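Local coordinates for protein transaminase (Bacillus megaterium, PDB 5G0A) that probably catalyses the transfer of amino groups between amines and carbonyl compounds with S selectivity, using pyridoxal-5'-phosphate as cofactor, at residues B[161-174]-B[403-415]. Residues are numbered along the deposited sequence; the frame is centred on the assembly and turned at random.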
loop_
_atom_site.group_PDB
_atom_site.type_symbol
_atom_site.label_atom_id
_atom_site.label_comp_id
_atom_site.label_asym_id
_atom_site.label_seq_id
_atom_site.Cartn_x
_atom_site.Cartn_y
_atom_site.Cartn_z
ATOM N N LEU B 161 -1.018 13.771 13.317
ATOM C CA LEU B 161 -0.982 15.186 13.653
ATOM C C LEU B 161 -0.593 15.881 12.363
ATOM O O LEU B 161 0.546 15.783 11.933
ATOM C CB LEU B 161 0.053 15.440 14.765
ATOM C CG LEU B 161 0.062 16.854 15.356
ATOM C CD1 LEU B 161 -1.274 17.166 16.008
ATOM C CD2 LEU B 161 1.197 16.994 16.356
ATOM N N ARG B 162 -1.563 16.560 11.740
ATOM C CA ARG B 162 -1.457 17.044 10.354
ATOM C C ARG B 162 -0.231 17.915 10.086
ATOM O O ARG B 162 0.373 17.851 9.008
ATOM C CB ARG B 162 -2.714 17.851 10.013
ATOM C CG ARG B 162 -2.874 18.176 8.547
ATOM C CD ARG B 162 -4.193 18.894 8.332
ATOM N NE ARG B 162 -4.356 19.299 6.939
ATOM C CZ ARG B 162 -5.107 20.324 6.545
ATOM N NH1 ARG B 162 -5.734 21.084 7.449
ATOM N NH2 ARG B 162 -5.215 20.601 5.244
ATOM N N SER B 163 0.127 18.714 11.086
ATOM C CA SER B 163 1.158 19.731 10.969
ATOM C C SER B 163 2.564 19.219 11.255
ATOM O O SER B 163 3.520 19.989 11.229
ATOM C CB SER B 163 0.849 20.895 11.931
ATOM O OG SER B 163 0.618 20.434 13.261
ATOM N N TYR B 164 2.694 17.922 11.516
ATOM C CA TYR B 164 3.985 17.372 11.887
ATOM C C TYR B 164 4.350 16.114 11.108
ATOM O O TYR B 164 5.067 15.256 11.617
ATOM C CB TYR B 164 4.040 17.146 13.412
ATOM C CG TYR B 164 4.345 18.429 14.146
ATOM C CD1 TYR B 164 5.667 18.825 14.363
ATOM C CD2 TYR B 164 3.322 19.266 14.584
ATOM C CE1 TYR B 164 5.956 20.013 15.014
ATOM C CE2 TYR B 164 3.608 20.454 15.245
ATOM C CZ TYR B 164 4.923 20.820 15.444
ATOM O OH TYR B 164 5.231 21.995 16.089
ATOM N N ARG B 165 3.908 16.031 9.851
ATOM C CA ARG B 165 4.163 14.844 9.050
ATOM C C ARG B 165 5.184 15.073 7.925
ATOM O O ARG B 165 5.126 14.428 6.882
ATOM C CB ARG B 165 2.834 14.297 8.509
ATOM C CG ARG B 165 1.947 13.653 9.573
ATOM C CD ARG B 165 0.592 13.224 8.997
ATOM N NE ARG B 165 0.749 12.478 7.747
ATOM C CZ ARG B 165 1.167 11.215 7.666
ATOM N NH1 ARG B 165 1.412 10.523 8.768
ATOM N NH2 ARG B 165 1.312 10.640 6.473
ATOM N N SER B 166 6.139 15.981 8.157
ATOM C CA SER B 166 7.276 16.194 7.235
ATOM C C SER B 166 6.912 16.604 5.807
ATOM O O SER B 166 7.693 16.402 4.873
ATOM C CB SER B 166 8.194 14.967 7.222
ATOM O OG SER B 166 8.576 14.644 8.556
ATOM N N GLY B 167 5.721 17.168 5.651
ATOM C CA GLY B 167 5.314 17.761 4.371
ATOM C C GLY B 167 5.755 19.204 4.268
ATOM O O GLY B 167 6.432 19.733 5.155
ATOM N N LEU B 168 5.362 19.838 3.166
ATOM C CA LEU B 168 5.692 21.226 2.906
ATOM C C LEU B 168 4.455 22.076 2.942
ATOM O O LEU B 168 3.410 21.700 2.410
ATOM C CB LEU B 168 6.331 21.362 1.536
ATOM C CG LEU B 168 7.666 20.629 1.360
ATOM C CD1 LEU B 168 8.105 20.725 -0.093
ATOM C CD2 LEU B 168 8.769 21.147 2.295
ATOM N N VAL B 169 4.566 23.223 3.587
ATOM C CA VAL B 169 3.460 24.176 3.548
ATOM C C VAL B 169 3.999 25.511 3.053
ATOM O O VAL B 169 5.221 25.685 2.907
ATOM C CB VAL B 169 2.703 24.289 4.893
ATOM C CG1 VAL B 169 1.928 23.003 5.193
ATOM C CG2 VAL B 169 3.651 24.620 6.037
ATOM N N GLY B 170 3.089 26.439 2.777
ATOM C CA GLY B 170 3.466 27.731 2.231
ATOM C C GLY B 170 3.829 28.729 3.309
ATOM O O GLY B 170 3.641 28.483 4.504
ATOM N N GLU B 171 4.338 29.870 2.864
ATOM C CA GLU B 171 4.746 30.951 3.741
ATOM C C GLU B 171 3.559 31.900 3.883
ATOM O O GLU B 171 3.316 32.709 2.996
ATOM C CB GLU B 171 5.935 31.663 3.098
ATOM C CG GLU B 171 6.592 32.763 3.905
ATOM C CD GLU B 171 7.691 33.440 3.108
ATOM O OE1 GLU B 171 7.379 34.028 2.047
ATOM O OE2 GLU B 171 8.865 33.361 3.519
ATOM N N ASN B 172 2.811 31.768 4.980
ATOM C CA ASN B 172 1.647 32.630 5.268
ATOM C C ASN B 172 0.537 32.502 4.226
ATOM O O ASN B 172 -0.138 33.472 3.874
ATOM C CB ASN B 172 2.081 34.093 5.451
ATOM C CG ASN B 172 3.216 34.238 6.450
ATOM O OD1 ASN B 172 3.177 33.656 7.538
ATOM N ND2 ASN B 172 4.237 35.013 6.083
ATOM N N SER B 173 0.377 31.285 3.723
ATOM C CA SER B 173 -0.686 30.939 2.797
ATOM C C SER B 173 -1.041 29.479 3.034
ATOM O O SER B 173 -0.157 28.629 3.100
ATOM C CB SER B 173 -0.229 31.156 1.353
ATOM O OG SER B 173 -1.070 30.472 0.438
ATOM N N GLU B 174 -2.330 29.198 3.190
ATOM C CA GLU B 174 -2.796 27.821 3.353
ATOM C C GLU B 174 -3.499 27.345 2.084
ATOM O O GLU B 174 -4.659 26.924 2.114
ATOM C CB GLU B 174 -3.689 27.682 4.591
ATOM C CG GLU B 174 -2.926 27.729 5.909
ATOM C CD GLU B 174 -3.720 27.167 7.071
ATOM O OE1 GLU B 174 -4.733 27.789 7.456
ATOM O OE2 GLU B 174 -3.329 26.107 7.612
ATOM N N LYS B 403 -10.017 28.133 14.293
ATOM C CA LYS B 403 -11.082 27.128 14.159
ATOM C C LYS B 403 -10.567 25.721 13.854
ATOM O O LYS B 403 -11.051 24.754 14.441
ATOM C CB LYS B 403 -12.114 27.536 13.101
ATOM C CG LYS B 403 -13.438 26.798 13.246
ATOM C CD LYS B 403 -14.241 26.759 11.955
ATOM C CE LYS B 403 -15.596 26.109 12.200
ATOM N NZ LYS B 403 -16.218 25.599 10.950
ATOM N N LEU B 404 -9.601 25.615 12.939
ATOM C CA LEU B 404 -9.007 24.316 12.576
ATOM C C LEU B 404 -8.287 23.641 13.740
ATOM O O LEU B 404 -8.054 22.433 13.698
ATOM C CB LEU B 404 -8.075 24.434 11.357
ATOM C CG LEU B 404 -8.644 24.297 9.934
ATOM C CD1 LEU B 404 -7.633 24.790 8.899
ATOM C CD2 LEU B 404 -9.081 22.869 9.611
ATOM N N ASP B 405 -7.958 24.417 14.776
ATOM C CA ASP B 405 -7.402 23.887 16.033
ATOM C C ASP B 405 -6.265 22.900 15.724
ATOM O O ASP B 405 -5.320 23.269 15.033
ATOM C CB ASP B 405 -8.506 23.276 16.908
ATOM C CG ASP B 405 -8.045 22.982 18.336
ATOM O OD1 ASP B 405 -7.416 23.859 18.979
ATOM O OD2 ASP B 405 -8.344 21.874 18.824
ATOM N N ARG B 406 -6.378 21.656 16.179
ATOM C CA ARG B 406 -5.275 20.707 16.057
ATOM C C ARG B 406 -5.144 20.149 14.634
ATOM O O ARG B 406 -4.223 19.375 14.346
ATOM C CB ARG B 406 -5.390 19.595 17.112
ATOM C CG ARG B 406 -5.173 20.070 18.554
ATOM C CD ARG B 406 -5.677 19.035 19.559
ATOM N NE ARG B 406 -5.460 19.459 20.941
ATOM C CZ ARG B 406 -6.319 20.173 21.667
ATOM N NH1 ARG B 406 -7.487 20.555 21.152
ATOM N NH2 ARG B 406 -6.017 20.501 22.923
ATOM N N ASN B 407 -6.057 20.561 13.749
ATOM C CA ASN B 407 -5.979 20.241 12.321
ATOM C C ASN B 407 -5.406 21.395 11.492
ATOM O O ASN B 407 -5.489 21.382 10.265
ATOM C CB ASN B 407 -7.345 19.778 11.767
ATOM C CG ASN B 407 -7.613 18.304 12.029
ATOM O OD1 ASN B 407 -6.681 17.507 12.110
ATOM N ND2 ASN B 407 -8.894 17.931 12.161
ATOM N N PHE B 408 -4.800 22.377 12.166
ATOM C CA PHE B 408 -4.153 23.500 11.471
ATOM C C PHE B 408 -2.882 23.031 10.760
ATOM O O PHE B 408 -2.438 21.898 10.968
ATOM C CB PHE B 408 -3.841 24.658 12.453
ATOM C CG PHE B 408 -2.450 24.598 13.061
ATOM C CD1 PHE B 408 -2.032 23.482 13.783
ATOM C CD2 PHE B 408 -1.562 25.667 12.906
ATOM C CE1 PHE B 408 -0.752 23.426 14.319
ATOM C CE2 PHE B 408 -0.286 25.622 13.455
ATOM C CZ PHE B 408 0.120 24.500 14.156
ATOM N N THR B 409 -2.316 23.890 9.915
ATOM C CA THR B 409 -1.013 23.636 9.308
ATOM C C THR B 409 -0.107 24.836 9.598
ATOM O O THR B 409 -0.591 25.923 9.955
ATOM C CB THR B 409 -1.078 23.410 7.778
ATOM O OG1 THR B 409 -1.233 24.664 7.106
ATOM C CG2 THR B 409 -2.228 22.460 7.391
ATOM N N HIS B 410 1.199 24.643 9.435
ATOM C CA HIS B 410 2.142 25.740 9.611
ATOM C C HIS B 410 2.128 26.747 8.449
ATOM O O HIS B 410 2.923 27.685 8.422
ATOM C CB HIS B 410 3.559 25.212 9.877
ATOM C CG HIS B 410 3.712 24.552 11.214
ATOM N ND1 HIS B 410 3.592 23.190 11.388
ATOM C CD2 HIS B 410 4.013 25.062 12.431
ATOM C CE1 HIS B 410 3.783 22.890 12.664
ATOM N NE2 HIS B 410 4.041 24.011 13.319
ATOM N N GLY B 411 1.216 26.545 7.501
ATOM C CA GLY B 411 0.967 27.507 6.424
ATOM C C GLY B 411 0.373 28.799 6.965
ATOM O O GLY B 411 0.460 29.836 6.324
ATOM N N MET B 412 -0.222 28.724 8.153
ATOM C CA MET B 412 -0.822 29.882 8.816
ATOM C C MET B 412 0.213 30.956 9.123
ATOM O O MET B 412 1.382 30.659 9.372
ATOM C CB MET B 412 -1.467 29.467 10.140
ATOM C CG MET B 412 -2.870 28.909 10.041
ATOM S SD MET B 412 -3.657 28.918 11.664
ATOM C CE MET B 412 -4.086 30.652 11.840
ATOM N N ASN B 413 -0.243 32.203 9.119
ATOM C CA ASN B 413 0.539 33.326 9.593
ATOM C C ASN B 413 0.608 33.265 11.119
ATOM O O ASN B 413 -0.431 33.206 11.782
ATOM C CB ASN B 413 -0.097 34.644 9.120
ATOM C CG ASN B 413 0.877 35.808 9.127
ATOM O OD1 ASN B 413 1.733 35.924 10.006
ATOM N ND2 ASN B 413 0.740 36.692 8.145
ATOM N N PRO B 414 1.832 33.254 11.684
ATOM C CA PRO B 414 1.963 33.197 13.145
ATOM C C PRO B 414 1.429 34.443 13.871
ATOM O O PRO B 414 1.205 34.393 15.083
ATOM C CB PRO B 414 3.470 33.020 13.376
ATOM C CG PRO B 414 4.135 33.359 12.081
ATOM C CD PRO B 414 3.130 33.143 10.992
ATOM N N ASN B 415 1.194 35.537 13.150
ATOM C CA ASN B 415 0.548 36.697 13.782
ATOM C C ASN B 415 -0.961 36.497 14.033
ATOM O O ASN B 415 -1.626 37.365 14.603
ATOM C CB ASN B 415 0.869 38.014 13.046
ATOM C CG ASN B 415 0.201 38.130 11.685
ATOM O OD1 ASN B 415 -0.763 37.434 11.377
ATOM N ND2 ASN B 415 0.712 39.042 10.863
HETATM O O HOH W 1 -3.956 16.870 13.408
HETATM O O HOH W 2 -2.048 19.987 12.863
#
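Thr409 OG1 works in both directions where the loops of 161-174 and 403-415 meet: it donates to Glu174 OE2 at 2.6 Å, on that oxygen's anti lone pair, and accepts from Gly411 N at 3.1 Å, which closes an ST turn within the type I beta turn 409-412. Glu174 is poorly ordered, which makes the exact bond length less certain. The threonine's other branch, CG2, lies 3.6 Å above the centre of the Arg162 guanidinium plane. Extended from CG to NE, with CG anti to the backbone N (chi1 -168°), Arg162 carries NH1 to Asn407 O at 2.8 Å; the donor stands in line with the carbonyl (C=O...N 174°) and the oxygen lies close to the guanidinium plane. Cutting this side chain back to an alanine is likely to leave Asn407 O without its NH1 donor and Thr409 CG2 without its flat cover. Water 2 accepts from Ser163 OG and donates to Arg406 O and Phe408 O, each at 2.7 Å. His410 turns its edge toward the face of Tyr164, the planes at 84° and the centroids 5.1 Å apart, while its ND1 hydrogen-bonds to Glu326 of a neighbouring subunit. Val169 CG2 packs 3.4 Å from Gly411 N. Strand 168-169 pairs antiparallel with a strand of that neighbour, placing the contact at the subunit interface of a fold-type I, class-III aminotransferase.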